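Local coordinates for antitoxin HipB (Escherichia coli, PDB 4Z5H), which neutralises the toxin HipA and, as a homodimer, binds and bends operator DNA to repress transcription of the hipBA operon, at residues A[13-18]-A[56-61]. The protein carries 1 engineered substitution. Residues are numbered along the deposited sequence; the frame is centred on the assembly and turned at random.
Sequences NAMKLV and FKILQS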
loop_
_atom_site.group_PDB
_atom_site.type_symbol
_atom_site.label_atom_id
_atom_site.label_comp_id
_atom_site.label_asym_id
_atom_site.label_seq_id
_atom_site.Cartn_x
_atom_site.Cartn_y
_atom_site.Cartn_z
ATOM N N ASN A 13 0.596 -9.104 -7.441
ATOM C CA ASN A 13 0.935 -10.481 -7.693
ATOM C C ASN A 13 0.924 -11.280 -6.395
ATOM O O ASN A 13 0.386 -12.352 -6.362
ATOM C CB ASN A 13 2.310 -10.603 -8.354
ATOM C CG ASN A 13 2.330 -10.110 -9.791
ATOM O OD1 ASN A 13 1.322 -9.779 -10.338
ATOM N ND2 ASN A 13 3.480 -10.057 -10.376
ATOM N N ALA A 14 1.495 -10.729 -5.329
ATOM C CA ALA A 14 1.485 -11.384 -4.032
ATOM C C ALA A 14 0.078 -11.581 -3.443
ATOM O O ALA A 14 -0.233 -12.606 -2.903
ATOM C CB ALA A 14 2.343 -10.623 -3.049
ATOM N N MET A 15 -0.747 -10.562 -3.544
ATOM C CA MET A 15 -2.109 -10.640 -3.078
ATOM C C MET A 15 -3.011 -11.603 -3.853
ATOM O O MET A 15 -3.831 -12.252 -3.270
ATOM C CB MET A 15 -2.712 -9.267 -2.920
ATOM C CG MET A 15 -2.068 -8.531 -1.769
ATOM S SD MET A 15 -2.454 -6.806 -1.705
ATOM C CE MET A 15 -4.119 -6.877 -1.116
ATOM N N LYS A 16 -2.834 -11.651 -5.165
ATOM C CA LYS A 16 -3.544 -12.591 -6.017
ATOM C C LYS A 16 -3.162 -14.017 -5.626
ATOM O O LYS A 16 -3.989 -14.885 -5.557
ATOM C CB LYS A 16 -3.228 -12.344 -7.481
ATOM C CG LYS A 16 -3.921 -13.289 -8.447
ATOM C CD LYS A 16 -3.601 -12.953 -9.889
ATOM C CE LYS A 16 -4.202 -13.943 -10.874
ATOM N NZ LYS A 16 -4.068 -13.479 -12.265
ATOM N N LEU A 17 -1.883 -14.222 -5.353
ATOM C CA LEU A 17 -1.396 -15.526 -4.971
ATOM C C LEU A 17 -2.059 -15.989 -3.685
ATOM O O LEU A 17 -2.482 -17.109 -3.597
ATOM C CB LEU A 17 0.117 -15.511 -4.833
ATOM C CG LEU A 17 0.811 -16.837 -4.517
ATOM C CD1 LEU A 17 0.453 -17.915 -5.524
ATOM C CD2 LEU A 17 2.318 -16.650 -4.451
ATOM N N VAL A 18 -2.195 -15.089 -2.720
ATOM C CA VAL A 18 -2.880 -15.408 -1.493
ATOM C C VAL A 18 -4.342 -15.760 -1.767
ATOM O O VAL A 18 -4.856 -16.707 -1.203
ATOM C CB VAL A 18 -2.787 -14.271 -0.447
ATOM C CG1 VAL A 18 -3.661 -14.586 0.744
ATOM C CG2 VAL A 18 -1.351 -14.044 -0.006
ATOM N N PHE A 56 -6.374 -1.446 0.963
ATOM C CA PHE A 56 -6.641 -1.851 2.333
ATOM C C PHE A 56 -7.884 -2.724 2.505
ATOM O O PHE A 56 -7.889 -3.614 3.294
ATOM C CB PHE A 56 -6.562 -0.691 3.326
ATOM C CG PHE A 56 -5.157 -0.325 3.694
ATOM C CD1 PHE A 56 -4.452 -1.065 4.621
ATOM C CD2 PHE A 56 -4.521 0.725 3.073
ATOM C CE1 PHE A 56 -3.151 -0.751 4.934
ATOM C CE2 PHE A 56 -3.218 1.052 3.385
ATOM C CZ PHE A 56 -2.527 0.313 4.307
ATOM N N LYS A 57 -8.916 -2.445 1.738
ATOM C CA LYS A 57 -10.128 -3.228 1.771
ATOM C C LYS A 57 -9.886 -4.670 1.317
ATOM O O LYS A 57 -10.313 -5.590 1.956
ATOM C CB LYS A 57 -11.210 -2.564 0.938
ATOM C CG LYS A 57 -11.789 -1.335 1.602
ATOM C CD LYS A 57 -12.907 -0.723 0.798
ATOM C CE LYS A 57 -13.562 0.401 1.571
ATOM N NZ LYS A 57 -14.549 1.079 0.726
ATOM N N ILE A 58 -9.161 -4.816 0.218
ATOM C CA ILE A 58 -8.785 -6.118 -0.304
ATOM C C ILE A 58 -7.900 -6.864 0.697
ATOM O O ILE A 58 -8.108 -8.021 0.948
ATOM C CB ILE A 58 -8.144 -6.034 -1.704
ATOM C CG1 ILE A 58 -9.162 -5.512 -2.714
ATOM C CG2 ILE A 58 -7.673 -7.396 -2.160
ATOM C CD1 ILE A 58 -8.596 -5.105 -4.044
ATOM N N LEU A 59 -6.983 -6.151 1.330
ATOM C CA LEU A 59 -6.117 -6.745 2.313
ATOM C C LEU A 59 -6.954 -7.342 3.431
ATOM O O LEU A 59 -6.724 -8.454 3.814
ATOM C CB LEU A 59 -5.242 -5.677 2.943
ATOM C CG LEU A 59 -3.758 -5.504 2.747
ATOM C CD1 LEU A 59 -3.179 -4.632 3.840
ATOM C CD2 LEU A 59 -2.954 -6.764 2.519
ATOM N N GLN A 60 -7.958 -6.608 3.891
ATOM C CA GLN A 60 -8.861 -7.088 4.917
ATOM C C GLN A 60 -9.614 -8.348 4.469
ATOM O O GLN A 60 -9.692 -9.299 5.209
ATOM C CB GLN A 60 -9.873 -6.016 5.309
ATOM C CG GLN A 60 -10.727 -6.420 6.492
ATOM C CD GLN A 60 -12.090 -5.755 6.547
ATOM O OE1 GLN A 60 -12.502 -5.067 5.631
ATOM N NE2 GLN A 60 -12.776 -5.943 7.648
ATOM N N SER A 61 -10.075 -8.348 3.231
ATOM C CA SER A 61 -10.803 -9.475 2.675
ATOM C C SER A 61 -9.944 -10.737 2.669
ATOM O O SER A 61 -10.460 -11.803 2.830
ATOM C CB SER A 61 -11.358 -9.183 1.278
ATOM O OG SER A 61 -10.401 -9.328 0.290
#
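The methyl end of Met15 reaches from helix 8-21 to helix 52-61 and settles between Ile58 and Leu59, a purely apolar junction in the core of the Cro/C1-type helix-turn-helix fold. Everything tight about the contact is gathered at Met15 CE, which lies 3.7 Å from Ile58 CG2 and 3.8 Å from Leu59 CD2. The thioether chain has CG anti to the carbonyl carbon (chi1 -69°), runs extended through chi2 and bends only at chi3 (74°), an arrangement that carries the methyl across to the second helix. Ile58 meets it with its CG2 branch, while Leu59 arrives with CD2, its side chain crossing that of Met15 at nearly a right angle. The backbones themselves stay well apart, Met15 CA and Leu59 CA being 7.8 Å from each other, and just 118 Å² of surface is buried between the segments. Other elements pack around the same side chains: Phe43 of helix 37-45 packs on both Met15 and Ile58, and Leu68 of the second subunit touches Met15 and Leu59, which ties this seam to the dimer interface. The solvent side of the two helices adds nothing to this junction: Asn13 and Leu17 on the first helix and Gln60 on the second are exposed. Near the end of helix 52-61 the hydroxyl of the buried Ser61 turns back on its own helix, where OG donates a 2.7 Å hydrogen bond to a lone pair of Ile58 O, in the carbonyl plane.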